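Local coordinates for 11S globulin seed storage protein (Amaranthus hypochondriacus, PDB 3QAC), which serves as a seed storage protein, holding amino-acid reserves for the seedling as a proglobulin whose subunits build trimers and, once processed, hexamers, at the interface of chains A and B. Numbering follows the deposited sequence. Chains: chain A/B, 11S globulin seed storage protein.

Contact 1: the interface of chains A and B. Residues chain A 86, 92, 126-129, 131, 149; chain B 417, 419-423, 441.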
loop_
_atom_site.group_PDB
_atom_site.type_symbol
_atom_site.label_atom_id
_atom_site.label_comp_id
_atom_site.label_asym_id
_atom_site.label_seq_id
_atom_site.Cartn_x
_atom_site.Cartn_y
_atom_site.Cartn_z
ATOM N N MET A 86 -14.783 -3.387 21.341
ATOM C CA MET A 86 -15.711 -2.269 21.244
ATOM C C MET A 86 -15.629 -1.670 19.865
ATOM O O MET A 86 -15.007 -0.626 19.664
ATOM C CB MET A 86 -15.423 -1.189 22.291
ATOM C CG MET A 86 -15.611 -1.652 23.733
ATOM S SD MET A 86 -14.072 -2.272 24.418
ATOM C CE MET A 86 -13.263 -0.734 24.868
ATOM N N GLU A 92 -25.562 -2.555 20.849
ATOM C CA GLU A 92 -25.641 -2.906 22.261
ATOM C C GLU A 92 -26.413 -4.224 22.462
ATOM O O GLU A 92 -27.008 -4.778 21.534
ATOM C CB GLU A 92 -26.263 -1.773 23.088
ATOM C CG GLU A 92 -25.394 -0.503 23.193
ATOM C CD GLU A 92 -23.980 -0.766 23.742
ATOM O OE1 GLU A 92 -23.765 -0.611 24.967
ATOM O OE2 GLU A 92 -23.081 -1.118 22.942
ATOM N N ASP A 126 -27.795 -4.093 32.398
ATOM C CA ASP A 126 -26.597 -3.651 31.695
ATOM C C ASP A 126 -26.697 -3.840 30.191
ATOM O O ASP A 126 -27.396 -4.726 29.701
ATOM C CB ASP A 126 -25.361 -4.391 32.213
ATOM C CG ASP A 126 -24.062 -3.659 31.890
ATOM O OD1 ASP A 126 -23.011 -4.329 31.767
ATOM O OD2 ASP A 126 -24.096 -2.412 31.759
ATOM N N GLN A 127 -25.988 -2.984 29.466
ATOM C CA GLN A 127 -25.819 -3.130 28.034
ATOM C C GLN A 127 -24.326 -3.067 27.731
ATOM O O GLN A 127 -23.596 -2.234 28.282
ATOM C CB GLN A 127 -26.521 -2.002 27.281
ATOM C CG GLN A 127 -27.922 -1.664 27.765
ATOM C CD GLN A 127 -28.383 -0.304 27.255
ATOM O OE1 GLN A 127 -29.098 0.420 27.947
ATOM N NE2 GLN A 127 -27.951 0.059 26.046
ATOM N N HIS A 128 -23.873 -3.949 26.855
ATOM C CA HIS A 128 -22.510 -3.875 26.361
ATOM C C HIS A 128 -22.416 -4.553 25.005
ATOM O O HIS A 128 -23.376 -5.166 24.542
ATOM C CB HIS A 128 -21.517 -4.467 27.366
ATOM C CG HIS A 128 -21.923 -5.794 27.925
ATOM N ND1 HIS A 128 -21.952 -6.944 27.165
ATOM C CD2 HIS A 128 -22.270 -6.163 29.179
ATOM C CE1 HIS A 128 -22.321 -7.963 27.924
ATOM N NE2 HIS A 128 -22.518 -7.515 29.151
ATOM N N GLN A 129 -21.272 -4.432 24.351
ATOM C CA GLN A 129 -21.140 -5.048 23.043
ATOM C C GLN A 129 -20.898 -6.539 23.191
ATOM O O GLN A 129 -20.731 -7.047 24.304
ATOM C CB GLN A 129 -20.027 -4.393 22.226
ATOM C CG GLN A 129 -20.442 -3.138 21.469
ATOM C CD GLN A 129 -19.380 -2.728 20.471
ATOM O OE1 GLN A 129 -18.754 -3.579 19.824
ATOM N NE2 GLN A 129 -19.154 -1.426 20.350
ATOM N N ILE A 131 -19.587 -9.977 23.736
ATOM C CA ILE A 131 -18.469 -10.607 24.400
ATOM C C ILE A 131 -18.158 -11.855 23.610
ATOM O O ILE A 131 -19.070 -12.581 23.200
ATOM C CB ILE A 131 -18.856 -11.011 25.819
ATOM C CG1 ILE A 131 -19.033 -9.761 26.683
ATOM C CG2 ILE A 131 -17.820 -11.946 26.403
ATOM C CD1 ILE A 131 -17.912 -8.715 26.516
ATOM N N TRP A 149 -10.500 -5.319 25.495
ATOM C CA TRP A 149 -9.994 -5.774 26.771
ATOM C C TRP A 149 -10.125 -7.283 26.787
ATOM O O TRP A 149 -10.872 -7.863 25.999
ATOM C CB TRP A 149 -10.792 -5.150 27.911
ATOM C CG TRP A 149 -12.253 -5.350 27.747
ATOM C CD1 TRP A 149 -13.126 -4.520 27.115
ATOM C CD2 TRP A 149 -13.020 -6.460 28.214
ATOM N NE1 TRP A 149 -14.390 -5.035 27.168
ATOM C CE2 TRP A 149 -14.355 -6.232 27.834
ATOM C CE3 TRP A 149 -12.709 -7.625 28.924
ATOM C CZ2 TRP A 149 -15.382 -7.124 28.126
ATOM C CZ3 TRP A 149 -13.739 -8.519 29.218
ATOM C CH2 TRP A 149 -15.058 -8.259 28.816
ATOM N N ALA B 417 -17.006 3.900 23.786
ATOM C CA ALA B 417 -16.179 2.819 24.289
ATOM C C ALA B 417 -16.687 2.432 25.664
ATOM O O ALA B 417 -16.915 1.265 25.935
ATOM C CB ALA B 417 -14.751 3.234 24.363
ATOM N N ARG B 419 -19.605 2.862 27.219
ATOM C CA ARG B 419 -20.913 2.224 27.232
ATOM C C ARG B 419 -20.887 0.802 26.668
ATOM O O ARG B 419 -21.675 -0.039 27.069
ATOM C CB ARG B 419 -21.911 3.066 26.462
ATOM C CG ARG B 419 -23.287 2.494 26.487
ATOM C CD ARG B 419 -24.304 3.599 26.573
ATOM N NE ARG B 419 -25.594 3.146 26.075
ATOM C CZ ARG B 419 -26.703 3.866 26.151
ATOM N NH1 ARG B 419 -27.843 3.374 25.662
ATOM N NH2 ARG B 419 -26.665 5.076 26.719
ATOM N N SER B 420 -19.973 0.542 25.740
ATOM C CA SER B 420 -19.784 -0.804 25.217
ATOM C C SER B 420 -19.139 -1.751 26.235
ATOM O O SER B 420 -19.209 -2.970 26.079
ATOM C CB SER B 420 -18.962 -0.767 23.931
ATOM O OG SER B 420 -19.674 -0.106 22.899
ATOM N N LEU B 421 -18.519 -1.194 27.270
ATOM C CA LEU B 421 -17.899 -2.003 28.326
ATOM C C LEU B 421 -18.918 -2.588 29.303
ATOM O O LEU B 421 -19.793 -1.877 29.781
ATOM C CB LEU B 421 -16.896 -1.170 29.123
ATOM C CG LEU B 421 -15.669 -0.673 28.379
ATOM C CD1 LEU B 421 -14.830 0.175 29.290
ATOM C CD2 LEU B 421 -14.873 -1.873 27.841
ATOM N N PRO B 422 -18.792 -3.889 29.614
ATOM C CA PRO B 422 -19.652 -4.491 30.631
ATOM C C PRO B 422 -19.405 -3.758 31.935
ATOM O O PRO B 422 -18.243 -3.526 32.276
ATOM C CB PRO B 422 -19.128 -5.928 30.727
ATOM C CG PRO B 422 -18.436 -6.169 29.445
ATOM C CD PRO B 422 -17.818 -4.855 29.087
ATOM N N ILE B 423 -20.466 -3.382 32.640
ATOM C CA ILE B 423 -20.314 -2.537 33.825
ATOM C C ILE B 423 -19.251 -3.022 34.847
ATOM O O ILE B 423 -18.557 -2.217 35.462
ATOM C CB ILE B 423 -21.677 -2.274 34.509
ATOM C CG1 ILE B 423 -21.481 -1.390 35.736
ATOM C CG2 ILE B 423 -22.360 -3.582 34.876
ATOM C CD1 ILE B 423 -22.537 -0.339 35.878
ATOM N N LYS B 441 -21.301 5.094 32.711
ATOM C CA LYS B 441 -21.803 4.531 31.467
ATOM C C LYS B 441 -22.989 5.290 30.889
ATOM O O LYS B 441 -23.041 5.517 29.681
ATOM C CB LYS B 441 -22.175 3.056 31.627
ATOM C CG LYS B 441 -20.985 2.137 31.821
ATOM C CD LYS B 441 -21.375 0.668 31.693
ATOM C CE LYS B 441 -21.935 0.345 30.320
ATOM N NZ LYS B 441 -22.170 -1.119 30.159
HETATM O O HOH W 1 -16.968 -4.700 25.683
#

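Contact 2: the interface of chains A and B. Residues chain A 219, 222; chain B 335, 356, 358, 387, 389, 452-453.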
loop_
_atom_site.group_PDB
_atom_site.type_symbol
_atom_site.label_atom_id
_atom_site.label_comp_id
_atom_site.label_asym_id
_atom_site.label_seq_id
_atom_site.Cartn_x
_atom_site.Cartn_y
_atom_site.Cartn_z
ATOM N N LEU A 219 -13.293 18.826 31.714
ATOM C CA LEU A 219 -13.780 18.331 30.429
ATOM C C LEU A 219 -14.200 16.865 30.506
ATOM O O LEU A 219 -15.220 16.482 29.938
ATOM C CB LEU A 219 -12.730 18.528 29.325
ATOM C CG LEU A 219 -12.784 19.836 28.514
ATOM C CD1 LEU A 219 -11.591 19.996 27.555
ATOM C CD2 LEU A 219 -14.090 19.939 27.747
ATOM N N GLU A 222 -17.468 16.597 32.645
ATOM C CA GLU A 222 -18.515 17.144 31.811
ATOM C C GLU A 222 -18.888 16.146 30.727
ATOM O O GLU A 222 -20.068 15.927 30.439
ATOM C CB GLU A 222 -18.027 18.435 31.168
ATOM C CG GLU A 222 -19.001 19.026 30.180
ATOM C CD GLU A 222 -19.432 20.430 30.557
ATOM O OE1 GLU A 222 -20.392 20.561 31.356
ATOM O OE2 GLU A 222 -18.814 21.400 30.054
ATOM N N MET B 335 -20.346 20.245 22.625
ATOM C CA MET B 335 -19.081 19.551 22.486
ATOM C C MET B 335 -19.239 18.231 21.749
ATOM O O MET B 335 -20.318 17.634 21.714
ATOM C CB MET B 335 -18.421 19.316 23.853
ATOM C CG MET B 335 -18.691 17.946 24.440
ATOM S SD MET B 335 -17.710 17.616 25.925
ATOM C CE MET B 335 -17.930 19.165 26.800
ATOM N N ARG B 356 -12.321 25.077 22.050
ATOM C CA ARG B 356 -11.230 24.565 22.868
ATOM C C ARG B 356 -11.036 23.111 22.438
ATOM O O ARG B 356 -11.894 22.245 22.642
ATOM C CB ARG B 356 -11.511 24.714 24.380
ATOM C CG ARG B 356 -10.855 23.659 25.312
ATOM C CD ARG B 356 -9.931 24.259 26.399
ATOM N NE ARG B 356 -8.840 25.055 25.828
ATOM C CZ ARG B 356 -7.764 25.485 26.500
ATOM N NH1 ARG B 356 -7.605 25.190 27.790
ATOM N NH2 ARG B 356 -6.834 26.209 25.875
ATOM N N GLN B 358 -8.719 19.755 22.633
ATOM C CA GLN B 358 -7.665 19.093 23.368
ATOM C C GLN B 358 -7.383 17.695 22.797
ATOM O O GLN B 358 -8.311 16.907 22.522
ATOM C CB GLN B 358 -7.953 19.063 24.874
ATOM C CG GLN B 358 -6.748 18.559 25.662
ATOM C CD GLN B 358 -6.912 18.641 27.170
ATOM O OE1 GLN B 358 -8.031 18.721 27.700
ATOM N NE2 GLN B 358 -5.788 18.602 27.873
ATOM N N VAL B 387 -11.114 15.864 22.034
ATOM C CA VAL B 387 -12.405 16.450 22.399
ATOM C C VAL B 387 -12.510 17.858 21.807
ATOM O O VAL B 387 -11.521 18.576 21.675
ATOM C CB VAL B 387 -12.614 16.491 23.938
ATOM C CG1 VAL B 387 -11.508 17.296 24.625
ATOM C CG2 VAL B 387 -14.005 17.031 24.285
ATOM N N GLN B 389 -14.659 21.388 22.154
ATOM C CA GLN B 389 -15.627 22.143 22.932
ATOM C C GLN B 389 -15.886 23.486 22.272
ATOM O O GLN B 389 -15.018 24.364 22.249
ATOM C CB GLN B 389 -15.128 22.315 24.361
ATOM C CG GLN B 389 -15.765 23.453 25.110
ATOM C CD GLN B 389 -16.884 22.993 25.996
ATOM O OE1 GLN B 389 -16.653 22.448 27.080
ATOM N NE2 GLN B 389 -18.113 23.208 25.548
ATOM N N SER B 452 -23.510 21.309 26.000
ATOM C CA SER B 452 -22.671 21.558 27.173
ATOM C C SER B 452 -22.779 23.001 27.669
ATOM O O SER B 452 -23.374 23.858 27.006
ATOM C CB SER B 452 -21.203 21.210 26.879
ATOM O OG SER B 452 -21.033 19.806 26.727
ATOM N N SER B 453 -22.208 23.255 28.844
ATOM C CA SER B 453 -22.210 24.596 29.428
ATOM C C SER B 453 -20.818 25.240 29.347
ATOM O O SER B 453 -19.809 24.603 29.661
ATOM C CB SER B 453 -22.720 24.561 30.876
ATOM O OG SER B 453 -24.119 24.312 30.925
#

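Contact 3: the interface of chains A and B. Residues chain A 67-69, 145, 171-173, 179, 181; chain B 340, 342, 345, 361-362, 381-384.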
loop_
_atom_site.group_PDB
_atom_site.type_symbol
_atom_site.label_atom_id
_atom_site.label_comp_id
_atom_site.label_asym_id
_atom_site.label_seq_id
_atom_site.Cartn_x
_atom_site.Cartn_y
_atom_site.Cartn_z
ATOM N N PHE A 67 -6.117 0.155 22.643
ATOM C CA PHE A 67 -6.066 -0.072 21.212
ATOM C C PHE A 67 -4.671 0.265 20.703
ATOM O O PHE A 67 -3.908 0.925 21.378
ATOM C CB PHE A 67 -7.136 0.738 20.478
ATOM C CG PHE A 67 -7.194 2.199 20.873
ATOM C CD1 PHE A 67 -7.894 2.606 22.005
ATOM C CD2 PHE A 67 -6.574 3.166 20.096
ATOM C CE1 PHE A 67 -7.973 3.943 22.348
ATOM C CE2 PHE A 67 -6.646 4.513 20.440
ATOM C CZ PHE A 67 -7.349 4.899 21.563
ATOM N N THR A 68 -4.342 -0.210 19.510
ATOM C CA THR A 68 -3.083 0.129 18.885
ATOM C C THR A 68 -3.388 0.427 17.439
ATOM O O THR A 68 -4.322 -0.136 16.874
ATOM C CB THR A 68 -2.024 -1.007 19.028
ATOM O OG1 THR A 68 -0.868 -0.699 18.236
ATOM C CG2 THR A 68 -2.594 -2.352 18.599
ATOM N N SER A 69 -2.621 1.338 16.858
ATOM C CA SER A 69 -2.826 1.769 15.488
ATOM C C SER A 69 -2.554 0.655 14.491
ATOM O O SER A 69 -2.947 0.758 13.338
ATOM C CB SER A 69 -1.904 2.947 15.172
ATOM O OG SER A 69 -0.557 2.550 15.344
ATOM N N GLY A 145 -6.789 -0.089 15.514
ATOM C CA GLY A 145 -7.529 0.938 16.213
ATOM C C GLY A 145 -8.673 0.433 17.077
ATOM O O GLY A 145 -9.217 1.184 17.884
ATOM N N ASN A 171 -1.734 0.838 9.772
ATOM C CA ASN A 171 -1.004 1.664 10.725
ATOM C C ASN A 171 -0.420 2.904 10.051
ATOM O O ASN A 171 0.495 2.797 9.239
ATOM C CB ASN A 171 0.129 0.886 11.405
ATOM C CG ASN A 171 1.000 1.797 12.295
ATOM O OD1 ASN A 171 0.503 2.734 12.911
ATOM N ND2 ASN A 171 2.295 1.536 12.327
ATOM N N GLN A 172 -0.955 4.073 10.386
ATOM C CA GLN A 172 -0.476 5.307 9.780
ATOM C C GLN A 172 0.414 6.136 10.729
ATOM O O GLN A 172 0.778 7.261 10.422
ATOM C CB GLN A 172 -1.653 6.123 9.245
ATOM C CG GLN A 172 -2.518 5.347 8.225
ATOM C CD GLN A 172 -3.476 6.249 7.465
ATOM O OE1 GLN A 172 -4.202 5.814 6.567
ATOM N NE2 GLN A 172 -3.495 7.504 7.835
ATOM N N LEU A 173 0.743 5.578 11.887
ATOM C CA LEU A 173 1.682 6.222 12.803
ATOM C C LEU A 173 3.075 5.687 12.501
ATOM O O LEU A 173 3.316 5.215 11.417
ATOM C CB LEU A 173 1.294 5.944 14.250
ATOM C CG LEU A 173 -0.104 6.444 14.633
ATOM C CD1 LEU A 173 -0.547 5.874 15.978
ATOM C CD2 LEU A 173 -0.132 7.956 14.655
ATOM N N THR A 179 2.334 1.578 18.615
ATOM C CA THR A 179 1.840 2.639 19.455
ATOM C C THR A 179 0.594 2.106 20.128
ATOM O O THR A 179 -0.354 1.674 19.458
ATOM C CB THR A 179 1.511 3.870 18.636
ATOM O OG1 THR A 179 2.718 4.367 18.047
ATOM C CG2 THR A 179 0.932 4.947 19.502
ATOM N N PHE A 181 -2.494 2.767 22.993
ATOM C CA PHE A 181 -3.270 3.707 23.783
ATOM C C PHE A 181 -4.150 2.905 24.742
ATOM O O PHE A 181 -4.891 2.026 24.310
ATOM C CB PHE A 181 -4.171 4.557 22.880
ATOM C CG PHE A 181 -3.447 5.289 21.771
ATOM C CD1 PHE A 181 -3.343 6.669 21.788
ATOM C CD2 PHE A 181 -2.906 4.602 20.698
ATOM C CE1 PHE A 181 -2.705 7.357 20.766
ATOM C CE2 PHE A 181 -2.269 5.280 19.669
ATOM C CZ PHE A 181 -2.172 6.665 19.702
ATOM N N TYR B 340 -11.550 9.023 19.437
ATOM C CA TYR B 340 -10.362 8.827 18.652
ATOM C C TYR B 340 -10.752 8.204 17.346
ATOM O O TYR B 340 -11.717 7.467 17.268
ATOM C CB TYR B 340 -9.382 7.943 19.397
ATOM C CG TYR B 340 -9.746 6.475 19.437
ATOM C CD1 TYR B 340 -10.638 5.981 20.374
ATOM C CD2 TYR B 340 -9.162 5.592 18.560
ATOM C CE1 TYR B 340 -10.939 4.631 20.423
ATOM C CE2 TYR B 340 -9.441 4.257 18.599
ATOM C CZ TYR B 340 -10.329 3.769 19.529
ATOM O OH TYR B 340 -10.604 2.419 19.547
ATOM N N LEU B 342 -10.106 5.562 14.519
ATOM C CA LEU B 342 -9.508 4.223 14.525
ATOM C C LEU B 342 -8.472 4.061 13.456
ATOM O O LEU B 342 -7.463 3.385 13.656
ATOM C CB LEU B 342 -10.535 3.119 14.265
ATOM C CG LEU B 342 -11.791 2.830 15.082
ATOM C CD1 LEU B 342 -11.864 1.334 15.413
ATOM C CD2 LEU B 342 -11.945 3.693 16.304
ATOM N N HIS B 345 -5.583 9.600 10.028
ATOM C CA HIS B 345 -5.208 10.919 10.521
ATOM C C HIS B 345 -6.355 11.832 10.189
ATOM O O HIS B 345 -7.018 11.690 9.172
ATOM C CB HIS B 345 -3.943 11.475 9.837
ATOM C CG HIS B 345 -2.720 10.662 10.092
ATOM N ND1 HIS B 345 -2.047 10.690 11.297
ATOM C CD2 HIS B 345 -2.056 9.780 9.312
ATOM C CE1 HIS B 345 -1.027 9.854 11.248
ATOM N NE2 HIS B 345 -1.005 9.295 10.052
ATOM N N ASN B 361 -1.911 12.067 23.299
ATOM C CA ASN B 361 -1.150 11.091 22.538
ATOM C C ASN B 361 -1.179 9.724 23.214
ATOM O O ASN B 361 -1.977 9.492 24.121
ATOM C CB ASN B 361 0.278 11.586 22.303
ATOM C CG ASN B 361 1.092 11.642 23.574
ATOM O OD1 ASN B 361 0.635 11.212 24.626
ATOM N ND2 ASN B 361 2.316 12.162 23.479
ATOM N N ASP B 362 -0.310 8.820 22.780
ATOM C CA ASP B 362 -0.319 7.457 23.289
ATOM C C ASP B 362 0.244 7.371 24.698
ATOM O O ASP B 362 0.122 6.342 25.367
ATOM C CB ASP B 362 0.488 6.550 22.366
ATOM C CG ASP B 362 1.884 7.087 22.104
ATOM O OD1 ASP B 362 2.860 6.429 22.505
ATOM O OD2 ASP B 362 2.005 8.170 21.492
ATOM N N PRO B 381 -3.399 13.021 14.718
ATOM C CA PRO B 381 -2.881 11.734 14.241
ATOM C C PRO B 381 -3.807 10.572 14.585
ATOM O O PRO B 381 -4.492 10.565 15.628
ATOM C CB PRO B 381 -1.541 11.591 14.983
ATOM C CG PRO B 381 -1.189 13.018 15.441
ATOM C CD PRO B 381 -2.536 13.637 15.735
ATOM N N GLN B 382 -3.831 9.594 13.683
ATOM C CA GLN B 382 -4.570 8.361 13.893
ATOM C C GLN B 382 -4.423 7.917 15.323
ATOM O O GLN B 382 -3.306 7.851 15.841
ATOM C CB GLN B 382 -4.056 7.238 12.984
ATOM C CG GLN B 382 -4.695 5.875 13.300
ATOM C CD GLN B 382 -4.052 4.709 12.558
ATOM O OE1 GLN B 382 -4.644 3.630 12.466
ATOM N NE2 GLN B 382 -2.844 4.918 12.027
ATOM N N ASN B 383 -5.556 7.620 15.949
ATOM C CA ASN B 383 -5.607 7.031 17.269
ATOM C C ASN B 383 -5.403 8.039 18.384
ATOM O O ASN B 383 -5.648 7.721 19.536
ATOM C CB ASN B 383 -4.629 5.850 17.407
ATOM C CG ASN B 383 -5.184 4.543 16.831
ATOM O OD1 ASN B 383 -4.636 3.468 17.081
ATOM N ND2 ASN B 383 -6.277 4.632 16.070
ATOM N N PHE B 384 -4.973 9.254 18.052
ATOM C CA PHE B 384 -4.868 10.283 19.077
ATOM C C PHE B 384 -6.265 10.688 19.545
ATOM O O PHE B 384 -7.141 11.019 18.738
ATOM C CB PHE B 384 -4.074 11.507 18.586
ATOM C CG PHE B 384 -2.555 11.343 18.663
ATOM C CD1 PHE B 384 -1.742 12.428 18.992
ATOM C CD2 PHE B 384 -1.953 10.122 18.393
ATOM C CE1 PHE B 384 -0.352 12.308 19.052
ATOM C CE2 PHE B 384 -0.561 9.978 18.461
ATOM C CZ PHE B 384 0.245 11.089 18.794
#

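Contact 1: the interface of chains A and B
The short helix 417-420 of chain B and the turn leading into helix 423-430 dock here on the N-terminal cupin barrel of chain A. A:Asp126 caps the incoming helix: OD1 takes the N-H of B:Ile423, its first residue, at 2.9 Å, nearly straight (176° at H). OD2 offers its syn lone pair to the ammonium NZ of B:Lys441 at 2.8 Å, a salt bridge. NZ also hydrogen-bonds A:Gln127 O at 2.6 Å and B:Leu421 O, so a long, flexible lysine gathers acceptors from both chains. The backbone N of A:Gln129 meets an in-plane lone pair of B:Ser420 O (3.1 Å), while A:Gln129 NE2, the side-chain amide, reaches B:Ser420 OG (2.9 Å). The small B:Ser420 side chain probably allows A:Met86 CG to approach its CB (3.5 Å). A:His128 holds CG in the crowded position between backbone N and carbonyl carbon (chi1 47°), its ND1 bonding to A:Gln129 O. B:Pro422, a rigid, compact ring, sets CG over one face of that imidazole, offset toward the rim, and 3.5 Å from A:Trp149 CZ2. B:Leu421 CD2 touches A:Trp149 CD1 and A:Met86 SD; a water joins A:Trp149 NE1 to B:Ser420 O. Chain A contributes loop 126-129 and strands 80-86, 131-135 and 147-151; B:Lys441 comes from helix 434-442.

Contact 2: the interface of chains A and B
Apolar contact carries this patch, where helix 217-224 of chain A rests on the C-terminal cupin barrel of chain B. A:Leu219 is the main plug, with 85 Å² of its surface hidden, and its two methyls divide the work. CD1 points at B:Val387 CG1, 4.0 Å away, and CD2 at the methyl CE of B:Met335, also 4.0 Å away. A branched leucine can touch two neighbouring residues of the sheet at once. B:Met335, its chain bent at chi3 (45°), swings CE up between A:Leu219 and A:Glu222, one helical turn apart, and meets A:Glu222 CG at 3.5 Å; a flexible thioether can reach between the two helix residues.

Polar groups serve largely as packing surface. The amide oxygens B:Gln389 OE1 and B:Gln358 OE1 lie 3.6 Å from A:Leu219 CD2 and 3.8 Å from A:Leu219 CD1, respectively, so the glutamines flank the leucine rather than bond across. A:Glu222 has CG anti to its backbone N (chi1 175°), then bends at chi2 to carry the carboxylate past B:Ser452 towards B:Ser453. There OE2 stands 3.4 Å from the carbonyl B:Ser453 O, two acceptors as modelled, without a bond between them. Chain B offers strands 335-337, 354-360 and 385-391 of its barrel, together with segment 452-453, near the end of the modelled chain.

Contact 3: the interface of chains A and B
This is a head-to-tail subunit interface between the N-terminal cupin barrel of one protomer and the C-terminal barrel of the next, and it joins neighbours in the trimer. A:Phe67 and B:Tyr340 reach toward each other from opposite sides, so that their rings overlap face to face (8° between planes, centroids 3.6 Å apart). The phenol OH, above the CG-CD1 side of the phenyl ring, donates to A:Gly145 O at 2.5 Å, nearly along the C=O axis (171°). An alanine at B:Tyr340 would probably loosen the joint, losing both the stack and this hydrogen bond.

A:Phe181 is clamped: B:Asp362 CB sits over the centre of one face, 3.7 Å from the centroid, and B:Asn383 O lies against the other, offset to the rim. B:Asn383 CB also presses on A:Phe181 CE2, and its ND2 gives a hydrogen bond to B:Leu342 O, holding the amide; asparagine tolerates the left-handed backbone needed here (phi 80°). B:His345 NE2 donates to A:Gln172 O at 2.7 Å, from above the carbonyl plane. B:Gln382 NE2 lies 2.6 Å from A:Gln172 N, two donors as modelled, so the amide may really be turned over. A:Gly145 and B:Asn383 occupy matching loops of the two related barrels, before strands 147-151 and 385-391; likewise A:Phe67 matches B:Tyr340.

The centres of contact 1 and contact 2 are about 23 Å apart, and contact 3 lies about 21 Å from each, so the three form a near-equilateral triangle over one interface. Contact 3 joins barrel to barrel, while the other two exchange helices: chain B lends helices to the barrel of chain A in contact 1, and chain A lends one to the barrel of chain B in contact 2. Strand 147-151 begins just after the loop used in contact 3 and serves contact 1; strand 385-391 similarly continues into contact 2. Repeated three times, this reciprocal clasp would close the trimer, half of the hexamer.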